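Local coordinates for protein putative polysaccharide deacetylase (PDB 5JP6) that probably deacetylates peptidoglycan as a zinc-dependent carbohydrate esterase of family 4 in the predatory bacterium Bdellovibrio bacteriovorus, at residues A[94-98]-A[180-184]; A[149-153]-A[165-170]; A[160-164]-A[327-331]. The protein carries 1 engineered substitution. All blocks are in the same frame, centred on the assembly; numbering follows the deposited sequence. Where two conformers were deposited one is given.

Contact 1 (A[94-98]-A[180-184]); sequences ENEIR and HGLYT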
ATOM      1  N   GLU A  94      -0.188 -10.034  -9.739  1.00 20.59           N
ATOM      2  CA  GLU A  94      -1.283 -10.640  -8.980  1.00 21.30           C
ATOM      3  C   GLU A  94      -2.444  -9.677  -8.801  1.00 19.50           C
ATOM      4  O   GLU A  94      -3.610 -10.069  -8.953  1.00 21.57           O
ATOM      5  CB  GLU A  94      -0.795 -11.098  -7.614  1.00 22.16           C
ATOM      6  CG  GLU A  94      -1.853 -11.714  -6.732  1.00 20.77           C
ATOM      7  CD  GLU A  94      -1.313 -12.345  -5.477  1.00 22.41           C
ATOM      8  OE1 GLU A  94      -0.133 -12.152  -5.145  1.00 25.55           O
ATOM      9  OE2 GLU A  94      -2.161 -13.031  -4.804  1.00 23.43           O
ATOM     10  N   ASN A  95      -2.160  -8.425  -8.434  1.00 19.82           N
ATOM     11  CA  ASN A  95      -3.275  -7.512  -8.178  1.00 20.00           C
ATOM     12  C   ASN A  95      -4.088  -7.292  -9.442  1.00 19.76           C
ATOM     13  O   ASN A  95      -5.311  -7.224  -9.398  1.00 21.36           O
ATOM     14  CB  ASN A  95      -2.788  -6.174  -7.649  1.00 21.86           C
ATOM     15  CG  ASN A  95      -2.372  -6.244  -6.219  1.00 21.57           C
ATOM     16  OD1 ASN A  95      -2.187  -7.325  -5.658  1.00 20.52           O
ATOM     17  ND2 ASN A  95      -2.284  -5.084  -5.593  1.00 25.16           N
ATOM     18  N   GLU A  96      -3.403  -7.230 -10.582  1.00 19.62           N
ATOM     19  CA  GLU A  96      -4.130  -7.024 -11.845  1.00 21.71           C
ATOM     20  C   GLU A  96      -4.952  -8.263 -12.198  1.00 20.76           C
ATOM     21  O   GLU A  96      -6.066  -8.149 -12.697  1.00 21.36           O
ATOM     22  CB  GLU A  96      -3.185  -6.641 -12.976  1.00 21.29           C
ATOM     23  CG  GLU A  96      -2.516  -5.298 -12.786  1.00 22.53           C
ATOM     24  CD  GLU A  96      -3.486  -4.193 -12.482  1.00 25.42           C
ATOM     25  OE1 GLU A  96      -4.498  -4.069 -13.235  1.00 24.26           O
ATOM     26  OE2 GLU A  96      -3.204  -3.424 -11.537  1.00 26.63           O
ATOM     27  N   ILE A  97      -4.414  -9.456 -11.901  1.00 21.47           N
ATOM     28  CA  ILE A  97      -5.141 -10.675 -12.205  1.00 20.74           C
ATOM     29  C   ILE A  97      -6.397 -10.811 -11.317  1.00 21.11           C
ATOM     30  O   ILE A  97      -7.457 -11.293 -11.774  1.00 23.70           O
ATOM     31  CB  ILE A  97      -4.237 -11.907 -12.057  1.00 22.43           C
ATOM     32  CG1 ILE A  97      -3.099 -11.857 -13.080  1.00 23.63           C
ATOM     33  CG2 ILE A  97      -5.016 -13.207 -12.135  1.00 23.85           C
ATOM     34  CD1 ILE A  97      -1.870 -12.661 -12.688  1.00 25.99           C
ATOM     35  N   ARG A  98      -6.281 -10.346 -10.075  1.00 21.78           N
ATOM     36  CA  ARG A  98      -7.411 -10.388  -9.126  1.00 21.55           C
ATOM     37  C   ARG A  98      -8.464  -9.299  -9.402  1.00 23.23           C
ATOM     38  O   ARG A  98      -9.634  -9.458  -9.004  1.00 27.13           O
ATOM     39  CB  ARG A  98      -6.927 -10.271  -7.677  1.00 23.18           C
ATOM     40  CG  ARG A  98      -6.131 -11.471  -7.204  1.00 23.94           C
ATOM     41  CD  ARG A  98      -5.808 -11.389  -5.719  1.00 23.45           C
ATOM     42  NE  ARG A  98      -4.954 -12.469  -5.296  1.00 24.79           N
ATOM     43  CZ  ARG A  98      -5.353 -13.724  -5.079  1.00 23.85           C
ATOM     44  NH1 ARG A  98      -6.650 -14.043  -5.142  1.00 27.29           N
ATOM     45  NH2 ARG A  98      -4.468 -14.665  -4.860  1.00 27.06           N
ATOM     46  N   HIS A 180      -7.132  -2.518   0.052  1.00 20.01           N
ATOM     47  CA  HIS A 180      -7.370  -3.639  -0.874  1.00 20.18           C
ATOM     48  C   HIS A 180      -8.560  -4.456  -0.352  1.00 20.98           C
ATOM     49  O   HIS A 180      -8.874  -4.418   0.827  1.00 23.91           O
ATOM     50  CB  HIS A 180      -6.112  -4.515  -0.977  1.00 20.15           C
ATOM     51  CG  HIS A 180      -6.150  -5.526  -2.092  1.00 19.99           C
ATOM     52  ND1 HIS A 180      -6.585  -6.833  -1.916  1.00 21.58           N
ATOM     53  CD2 HIS A 180      -5.863  -5.399  -3.400  1.00 21.46           C
ATOM     54  CE1 HIS A 180      -6.512  -7.463  -3.072  1.00 23.21           C
ATOM     55  NE2 HIS A 180      -6.099  -6.608  -3.987  1.00 22.01           N
ATOM     56  N   GLY A 181      -9.235  -5.185  -1.242  1.00 21.65           N
ATOM     57  CA  GLY A 181     -10.361  -5.995  -0.853  1.00 23.53           C
ATOM     58  C   GLY A 181     -10.078  -7.217   0.005  1.00 22.35           C
ATOM     59  O   GLY A 181     -10.981  -7.692   0.690  1.00 24.80           O
ATOM     60  N   LEU A 182      -8.823  -7.695  -0.020  1.00 21.40           N
ATOM     61  CA  LEU A 182      -8.390  -8.822   0.789  1.00 22.21           C
ATOM     62  C   LEU A 182      -7.232  -8.514   1.712  1.00 20.95           C
ATOM     63  O   LEU A 182      -7.300  -8.839   2.896  1.00 22.71           O
ATOM     64  CB  LEU A 182      -7.936  -9.972  -0.117  1.00 24.13           C
ATOM     65  CG  LEU A 182      -9.000 -10.642  -0.956  1.00 28.74           C
ATOM     66  CD1 LEU A 182      -8.388 -11.636  -1.954  1.00 29.43           C
ATOM     67  CD2 LEU A 182     -10.006 -11.327  -0.031  1.00 33.15           C
ATOM     68  N   TYR A 183      -6.167  -7.897   1.183  1.00 20.05           N
ATOM     69  CA  TYR A 183      -4.925  -7.865   1.949  1.00 20.98           C
ATOM     70  C   TYR A 183      -4.993  -6.952   3.160  1.00 20.43           C
ATOM     71  O   TYR A 183      -4.322  -7.207   4.178  1.00 20.10           O
ATOM     72  CB  TYR A 183      -3.716  -7.479   1.103  1.00 19.91           C
ATOM     73  CG  TYR A 183      -3.653  -8.048  -0.300  1.00 18.82           C
ATOM     74  CD1 TYR A 183      -4.067  -9.342  -0.624  1.00 20.31           C
ATOM     75  CD2 TYR A 183      -3.091  -7.277  -1.305  1.00 19.89           C
ATOM     76  CE1 TYR A 183      -3.993  -9.801  -1.936  1.00 21.05           C
ATOM     77  CE2 TYR A 183      -3.003  -7.724  -2.604  1.00 21.41           C
ATOM     78  CZ  TYR A 183      -3.462  -9.000  -2.916  1.00 20.62           C
ATOM     79  OH  TYR A 183      -3.411  -9.428  -4.228  1.00 22.66           O
ATOM     80  N   THR A 184      -5.763  -5.884   3.046  1.00 19.54           N
ATOM     81  CA  THR A 184      -5.843  -4.939   4.127  1.00 19.33           C
ATOM     82  C   THR A 184      -6.412  -5.607   5.384  1.00 19.54           C
ATOM     83  O   THR A 184      -5.915  -5.378   6.490  1.00 18.95           O
ATOM     84  CB  THR A 184      -6.670  -3.687   3.696  1.00 19.40           C
ATOM     85  OG1 THR A 184      -6.000  -3.042   2.621  1.00 20.11           O
ATOM     86  CG2 THR A 184      -6.826  -2.734   4.864  1.00 20.47           C
TER
HETATM   87  O   HOH W   1      -6.399  -6.565  -6.945  1.00 23.78           O
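The backbones of 94-98 and 180-184 stay well apart: the closest CA pairs are Asn95 to His180 at 9.2 Å and Arg98 to Gly181 at 9.8 Å, so side chains and a water must fill the gap. The first segment is one helical turn, with Arg98 N bonded to Glu94 O at 2.9 Å. The second leads through a loop into helix 183-193, with Leu182 as N-cap. Here His180 ND1 accepts from Leu182 N at 3.1 Å and weakly from Tyr183 N at 3.3 Å, which fixes the imidazole against the start of the helix, while His180 N donates to Thr184 OG1 at 2.9 Å and ties the His180 backbone to the first turn.

Tyr183 makes the main bridge. Its OH donates to Asn95 OD1 at 2.8 Å, the oxygen lying at the ring edge, and the same OH sits 3.4 Å from Arg98 CD and 3.7 Å from Glu94 CG. Arg98 is held by a salt bridge within its own turn: its NE and NH2 reach Glu94 OE2 at 2.9 and 2.8 Å. Water 1 supplies a second polar link, donating to Asn95 O at 2.8 Å and hydrogen-bonding His180 NE2 at 3.0 Å.

Segment 180-184 directly follows the family's TFDDGP motif, which contains the zinc-site aspartates Asp176 and Asp177, and the side chain of Asn95 is about 12 Å from the zinc. The contact thus ties the helical N-terminal region to the deacetylase domain beside its metal site. Helix 110-126 packs on Glu94, Ile97 and Arg98; Arg339 of helix 339-354 salt-bridges Glu94 and touches Tyr183.

Contact 2 (A[149-153]-A[165-170]); sequences NTQKR and DVARKE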
ATOM      1  N   ASN A 149       0.618   3.365  22.650  1.00 24.72           N
ATOM      2  CA  ASN A 149       1.539   4.471  22.456  1.00 24.93           C
ATOM      3  C   ASN A 149       1.078   5.353  21.318  1.00 23.98           C
ATOM      4  O   ASN A 149       1.485   5.186  20.189  1.00 24.15           O
ATOM      5  CB  ASN A 149       2.937   3.925  22.168  1.00 25.42           C
ATOM      6  CG  ASN A 149       4.022   4.963  22.392  1.00 26.16           C
ATOM      7  OD1 ASN A 149       3.780   6.188  22.341  1.00 26.34           O
ATOM      8  ND2 ASN A 149       5.226   4.476  22.624  1.00 27.22           N
ATOM      9  N   THR A 150       0.183   6.275  21.656  1.00 25.01           N
ATOM     10  CA  THR A 150      -0.349   7.252  20.731  1.00 23.44           C
ATOM     11  C   THR A 150       0.204   8.609  21.114  1.00 22.71           C
ATOM     12  O   THR A 150       0.051   9.050  22.243  1.00 27.17           O
ATOM     13  CB  THR A 150      -1.901   7.228  20.733  1.00 24.91           C
ATOM     14  OG1 THR A 150      -2.334   5.908  20.251  1.00 25.23           O
ATOM     15  CG2 THR A 150      -2.469   8.310  19.867  1.00 25.30           C
ATOM     16  N   GLN A 151       0.798   9.288  20.122  1.00 23.37           N
ATOM     17  CA  GLN A 151       1.464  10.547  20.312  1.00 22.36           C
ATOM     18  C   GLN A 151       0.801  11.590  19.420  1.00 22.16           C
ATOM     19  O   GLN A 151       0.641  11.405  18.211  1.00 22.94           O
ATOM     20  CB  GLN A 151       2.941  10.411  20.024  1.00 22.83           C
ATOM     21  CG  GLN A 151       3.654   9.510  21.031  1.00 22.94           C
ATOM     22  CD  GLN A 151       5.128   9.343  20.753  1.00 24.20           C
ATOM     23  OE1 GLN A 151       5.794  10.242  20.262  1.00 26.35           O
ATOM     24  NE2 GLN A 151       5.639   8.196  21.086  1.00 25.14           N
ATOM     25  N   LYS A 152       0.455  12.719  20.030  1.00 23.39           N
ATOM     26  CA  LYS A 152      -0.262  13.780  19.359  1.00 23.58           C
ATOM     27  C   LYS A 152       0.725  14.753  18.719  1.00 21.08           C
ATOM     28  O   LYS A 152       1.768  15.088  19.310  1.00 24.82           O
ATOM     29  CB  LYS A 152      -1.154  14.546  20.327  1.00 26.49           C
ATOM     30  CG  LYS A 152      -2.281  13.721  20.918  1.00 29.08           C
ATOM     31  CD  LYS A 152      -3.003  14.527  21.993  1.00 33.14           C
ATOM     32  CE  LYS A 152      -4.040  13.688  22.693  1.00 39.86           C
ATOM     33  NZ  LYS A 152      -4.662  14.485  23.783  1.00 43.86           N
ATOM     34  N   ARG A 153       0.327  15.275  17.561  1.00 22.51           N
ATOM     35  CA  ARG A 153       1.102  16.289  16.831  1.00 22.62           C
ATOM     36  C   ARG A 153       0.148  17.401  16.417  1.00 23.34           C
ATOM     37  O   ARG A 153      -0.940  17.142  15.966  1.00 23.93           O
ATOM     38  CB  ARG A 153       1.765  15.708  15.594  1.00 23.35           C
ATOM     39  CG  ARG A 153       2.718  14.576  15.861  1.00 22.89           C
ATOM     40  CD  ARG A 153       3.974  15.040  16.575  1.00 24.27           C
ATOM     41  NE  ARG A 153       4.870  13.931  16.889  1.00 24.52           N
ATOM     42  CZ  ARG A 153       4.929  13.299  18.053  1.00 23.93           C
ATOM     43  NH1 ARG A 153       4.118  13.612  19.063  1.00 26.20           N
ATOM     44  NH2 ARG A 153       5.800  12.304  18.201  1.00 24.51           N
ATOM     45  N   ASP A 165       9.230  12.707  15.160  1.00 26.97           N
ATOM     46  CA  ASP A 165       9.571  13.178  16.514  1.00 26.85           C
ATOM     47  C   ASP A 165       9.365  12.091  17.574  1.00 26.99           C
ATOM     48  O   ASP A 165       9.184  12.368  18.766  1.00 28.09           O
ATOM     49  CB  ASP A 165       8.809  14.461  16.874  1.00 29.85           C
ATOM     50  CG  ASP A 165       9.032  15.564  15.857  1.00 32.82           C
ATOM     51  OD1 ASP A 165      10.155  16.014  15.739  1.00 38.49           O
ATOM     52  OD2 ASP A 165       8.089  15.923  15.128  1.00 38.03           O
ATOM     53  N   VAL A 166       9.493  10.839  17.134  1.00 25.77           N
ATOM     54  CA  VAL A 166       9.363   9.734  18.063  1.00 24.98           C
ATOM     55  C   VAL A 166      10.689   9.446  18.790  1.00 26.27           C
ATOM     56  O   VAL A 166      11.763   9.938  18.396  1.00 28.35           O
ATOM     57  CB  VAL A 166       8.841   8.455  17.385  1.00 24.01           C
ATOM     58  CG1 VAL A 166       7.467   8.706  16.761  1.00 25.00           C
ATOM     59  CG2 VAL A 166       9.820   7.938  16.357  1.00 24.92           C
ATOM     60  N   ALA A 167      10.605   8.647  19.855  1.00 28.07           N
ATOM     61  CA  ALA A 167      11.773   8.297  20.689  1.00 30.68           C
ATOM     62  C   ALA A 167      12.612   7.184  20.047  1.00 28.31           C
ATOM     63  O   ALA A 167      12.157   6.511  19.100  1.00 28.02           O
ATOM     64  CB  ALA A 167      11.332   7.909  22.093  1.00 33.97           C
ATOM     65  N   ARG A 168      13.813   6.954  20.593  1.00 30.95           N
ATOM     66  CA  ARG A 168      14.617   5.816  20.162  1.00 29.59           C
ATOM     67  C   ARG A 168      13.770   4.532  20.326  1.00 27.60           C
ATOM     68  O   ARG A 168      13.007   4.362  21.310  1.00 29.06           O
ATOM     69  CB  ARG A 168      15.946   5.712  20.921  1.00 37.46           C
ATOM     70  CG  ARG A 168      15.826   5.402  22.407  1.00 48.81           C
ATOM     71  CD  ARG A 168      17.206   5.224  23.093  1.00 57.22           C
ATOM     72  NE  ARG A 168      18.012   4.143  22.504  1.00 67.49           N
ATOM     73  CZ  ARG A 168      17.916   2.847  22.814  1.00 64.02           C
ATOM     74  NH1 ARG A 168      17.037   2.423  23.725  1.00 74.94           N
ATOM     75  NH2 ARG A 168      18.703   1.963  22.204  1.00 72.72           N
ATOM     76  N   LYS A 169      13.905   3.664  19.326  1.00 27.30           N
ATOM     77  CA  LYS A 169      13.263   2.350  19.269  1.00 25.69           C
ATOM     78  C   LYS A 169      11.740   2.413  19.175  1.00 24.45           C
ATOM     79  O   LYS A 169      11.038   1.446  19.463  1.00 27.52           O
ATOM     80  CB  LYS A 169      13.764   1.407  20.363  1.00 29.95           C
ATOM     81  CG  LYS A 169      15.283   1.247  20.265  1.00 35.20           C
ATOM     82  CD  LYS A 169      15.819   0.090  21.025  1.00 44.16           C
ATOM     83  CE  LYS A 169      15.751  -1.152  20.183  1.00 43.37           C
ATOM     84  NZ  LYS A 169      16.450  -2.251  20.889  1.00 47.31           N
ATOM     85  N   GLU A 170      11.256   3.551  18.695  1.00 23.69           N
ATOM     86  CA  GLU A 170       9.843   3.695  18.332  1.00 24.03           C
ATOM     87  C   GLU A 170       9.717   3.759  16.821  1.00 22.39           C
ATOM     88  O   GLU A 170      10.454   4.508  16.166  1.00 23.15           O
ATOM     89  CB  GLU A 170       9.234   4.932  18.983  1.00 23.76           C
ATOM     90  CG  GLU A 170       9.114   4.836  20.490  1.00 24.68           C
ATOM     91  CD  GLU A 170       8.432   6.019  21.151  1.00 25.29           C
ATOM     92  OE1 GLU A 170       8.338   7.116  20.531  1.00 27.85           O
ATOM     93  OE2 GLU A 170       7.970   5.835  22.296  1.00 27.36           O
TER
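Glu170 gathers the strongest polar interactions between these segments. Its OE2 accepts from Asn149 ND2 at 3.1 Å (152° at the hydrogen) and its OE1 from Gln151 NE2 at 3.0 Å (162°), so both carboxylate oxygens are tied to segment 149-153, one to Gln151 in strand 150-153 and one to Asn149 just before it. Glu170 OE1 also takes the backbone Ala167 N at 2.8 Å, bracing the type II beta turn from Ala167 to Glu170, which is closed by Glu170 N to Ala167 O at 3.1 Å. The turn delivers the chain into strand 170-176 of the parallel sheet of the NodB fold.

The two segments are not paired as neighbouring strands. Strand 358-364 lies between, paired with both 150-153 and 170-176; the CA separation of 9.3 Å from Asn149 to Glu170 fits one intervening strand, and Val360 of that strand touches Asn149, Gln151 and Glu170.

Alternation along segment 149-153 turns Asn149, Gln151 and Arg153 to the same side, where they form a polar chain. Gln151 NE2 donates to Asn149 OD1 at 3.0 Å as well as to Glu170, and its OE1 accepts from Arg153 NH2 at 2.9 Å.

Farther out the contact loosens into surface packing. Val166 CG1 approaches Gln151 OE1 and Arg153 NH2, each at 4.2 Å. Asp165 OD2, hydrogen-bonded to Tyr159, is 4.2 Å from Arg153 NE, well out of the guanidinium plane: no salt bridge forms. The arginine is oriented instead by Gly164 O, which accepts from its NH2, and by its own strand, Arg153 NH1 donating to Lys152 O at 2.8 Å.

Contact 3 (A[160-164]-A[327-331]); sequences MAVRG and QGRGI
Three residues carry most of the buried surface: Arg163, Ile331 and, less so, Gln327. Segment 160-164 leaves short strand 160-161 and bends through Val162 (phi/psi -114/-64) and Arg163 (-96/-14) to Gly164 (78/13). Segment 327-331 passes from the last residue of helix 313-327 through Gly328 (85/-23) into strand 330-335. The backbones come closest at Arg163 and Gly330, whose CA atoms are 4.0 Å apart. There Gly330 CA makes a CA-H...O contact to Arg163 O at 3.5 Å (157° at the hydrogen); a CB on Gly330 (131/-151) would be jammed against the preceding carbonyl.

Arg163 extends as m, t, t, chi4 67°. Its NH2 donates to Gln327 OE1 at 2.8 Å, near the guanidinium plane, with Gln327 folded m, m. Water 2 accepts from Arg163 NE at 2.7 Å and donates to Gln327 O at 2.8 Å. Asn302 ND2 also donates to Gln327 OE1.

Ile331 (m, t) points toward the other segment: its CD1 lies 3.4 Å from Val162 O and 3.9 Å from both Ala161 CB and Gly164 N. Val172 and Thr174 of adjacent strand 170-176 touch its side chain too.

The 162-164 loop packs beside the start of strand 330-335. Helix 313-327 turning through Gly328 into that strand, parallel to 170-176, is a helix-to-strand connection consistent with the distorted beta/alpha barrel of NodB (CE4) deacetylases.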
ATOM      1  N   MET A 160       5.474  18.611   9.257  1.00 25.55           N
ATOM      2  CA  MET A 160       6.268  17.840   8.320  1.00 25.71           C
ATOM      3  C   MET A 160       6.919  16.691   9.074  1.00 25.58           C
ATOM      4  O   MET A 160       7.747  16.915   9.964  1.00 30.83           O
ATOM      5  CB  MET A 160       7.373  18.718   7.729  1.00 29.31           C
ATOM      6  CG  MET A 160       8.361  17.969   6.813  1.00 33.15           C
ATOM      7  SD  MET A 160       7.560  17.560   5.252  1.00 33.13           S
ATOM      8  CE  MET A 160       8.009  15.810   5.100  1.00 34.34           C
ATOM      9  N   ALA A 161       6.514  15.461   8.727  1.00 23.85           N
ATOM     10  CA  ALA A 161       6.984  14.271   9.411  1.00 25.50           C
ATOM     11  C   ALA A 161       7.922  13.495   8.512  1.00 22.73           C
ATOM     12  O   ALA A 161       7.549  13.075   7.387  1.00 24.41           O
ATOM     13  CB  ALA A 161       5.816  13.399   9.820  1.00 27.65           C
ATOM     14  N   VAL A 162       9.115  13.261   9.039  1.00 25.68           N
ATOM     15  CA  VAL A 162      10.064  12.347   8.419  1.00 24.47           C
ATOM     16  C   VAL A 162      10.249  11.171   9.371  1.00 24.76           C
ATOM     17  O   VAL A 162       9.857  10.057   9.046  1.00 25.34           O
ATOM     18  CB  VAL A 162      11.400  13.041   8.054  1.00 28.37           C
ATOM     19  CG1 VAL A 162      12.363  12.011   7.491  1.00 29.19           C
ATOM     20  CG2 VAL A 162      11.149  14.112   6.995  1.00 30.34           C
ATOM     21  N   ARG A 163      10.797  11.442  10.556  1.00 25.30           N
ATOM     22  CA  ARG A 163      10.885  10.459  11.634  1.00 24.19           C
ATOM     23  C   ARG A 163       9.729  10.624  12.605  1.00 26.13           C
ATOM     24  O   ARG A 163       9.493   9.758  13.419  1.00 28.50           O
ATOM     25  CB  ARG A 163      12.220  10.560  12.371  1.00 25.81           C
ATOM     26  CG  ARG A 163      13.385  10.166  11.462  1.00 29.78           C
ATOM     27  CD  ARG A 163      14.788  10.305  12.068  1.00 34.88           C
ATOM     28  NE  ARG A 163      15.751   9.769  11.085  1.00 39.89           N
ATOM     29  CZ  ARG A 163      16.037  10.304   9.868  1.00 42.14           C
ATOM     30  NH1 ARG A 163      15.526  11.477   9.455  1.00 45.70           N
ATOM     31  NH2 ARG A 163      16.880   9.680   9.048  1.00 44.25           N
ATOM     32  N   GLY A 164       9.009  11.744  12.526  1.00 24.54           N
ATOM     33  CA  GLY A 164       7.814  11.942  13.347  1.00 25.21           C
ATOM     34  C   GLY A 164       8.012  12.320  14.803  1.00 25.82           C
ATOM     35  O   GLY A 164       7.079  12.222  15.593  1.00 24.66           O
ATOM     36  N   GLN A 327      18.152   2.843  11.004  1.00 26.80           N
ATOM     37  CA  GLN A 327      17.571   4.122  11.379  1.00 27.25           C
ATOM     38  C   GLN A 327      17.363   4.266  12.880  1.00 25.52           C
ATOM     39  O   GLN A 327      17.456   5.376  13.411  1.00 29.22           O
ATOM     40  CB  GLN A 327      16.239   4.339  10.652  1.00 25.23           C
ATOM     41  CG  GLN A 327      16.390   4.530   9.174  1.00 25.21           C
ATOM     42  CD  GLN A 327      17.091   5.830   8.844  1.00 27.73           C
ATOM     43  OE1 GLN A 327      16.715   6.897   9.341  1.00 29.76           O
ATOM     44  NE2 GLN A 327      18.128   5.747   8.057  1.00 36.82           N
ATOM     45  N   GLY A 328      16.992   3.168  13.543  1.00 25.17           N
ATOM     46  CA  GLY A 328      16.775   3.145  14.986  1.00 26.14           C
ATOM     47  C   GLY A 328      15.411   3.575  15.477  1.00 24.85           C
ATOM     48  O   GLY A 328      15.025   3.270  16.610  1.00 27.87           O
ATOM     49  N   ARG A 329      14.722   4.370  14.654  1.00 24.04           N
ATOM     50  CA  ARG A 329      13.393   4.892  14.971  0.50 23.86           C
ATOM     51  C   ARG A 329      12.818   5.524  13.709  1.00 23.58           C
ATOM     52  O   ARG A 329      13.548   5.806  12.747  1.00 24.75           O
ATOM     53  CB  ARG A 329      13.464   5.973  16.066  0.50 23.58           C
ATOM     54  CG  ARG A 329      13.920   7.321  15.519  0.50 26.43           C
ATOM     55  CD  ARG A 329      14.038   8.329  16.636  0.50 26.08           C
ATOM     56  NE  ARG A 329      15.249   8.169  17.409  0.50 25.75           N
ATOM     57  CZ  ARG A 329      15.536   8.915  18.473  0.50 26.57           C
ATOM     58  NH1 ARG A 329      14.677   9.830  18.902  0.50 27.06           N
ATOM     59  NH2 ARG A 329      16.670   8.732  19.109  0.50 32.66           N
ATOM     60  N   GLY A 330      11.516   5.771  13.721  1.00 22.84           N
ATOM     61  CA  GLY A 330      10.918   6.608  12.687  1.00 21.86           C
ATOM     62  C   GLY A 330       9.708   6.007  12.053  1.00 20.72           C
ATOM     63  O   GLY A 330       8.953   5.312  12.712  1.00 23.35           O
ATOM     64  N   ILE A 331       9.493   6.383  10.795  1.00 20.69           N
ATOM     65  CA  ILE A 331       8.275   6.096  10.060  1.00 18.69           C
ATOM     66  C   ILE A 331       8.592   5.102   8.963  1.00 19.78           C
ATOM     67  O   ILE A 331       9.472   5.345   8.130  1.00 20.40           O
ATOM     68  CB  ILE A 331       7.645   7.369   9.474  1.00 20.75           C
ATOM     69  CG1 ILE A 331       7.206   8.310  10.595  1.00 21.76           C
ATOM     70  CG2 ILE A 331       6.472   7.035   8.551  1.00 20.72           C
ATOM     71  CD1 ILE A 331       6.698   9.652  10.128  1.00 22.23           C
TER
HETATM   72  O   HOH W   2      17.314   8.046  12.442  1.00 40.82           O

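Contacts 2 and 3 are neighbours, with centres about 9 Å apart, joined by probable hydrogen bonds from Arg153 NH2 to Gly164 O and from Gly330 N to Glu170 O, both 2.9 Å. They reach the same parallel sheet. Contact 2 is at the surface and mainly polar; contact 3 is partly buried and combines a polar, water-linked outer part with an isoleucine packed inward. Contact 1, also partly buried, lies across the chain's centre, its centre about 31 Å and 29 Å from those of contacts 2 and 3. It joins a helix to a loop and helix start across a wide gap, through a tyrosine hydroxyl and a water; its zinc distance, about 12 Å from the Asn95 side chain, is close to the 13 Å from that of Ile331.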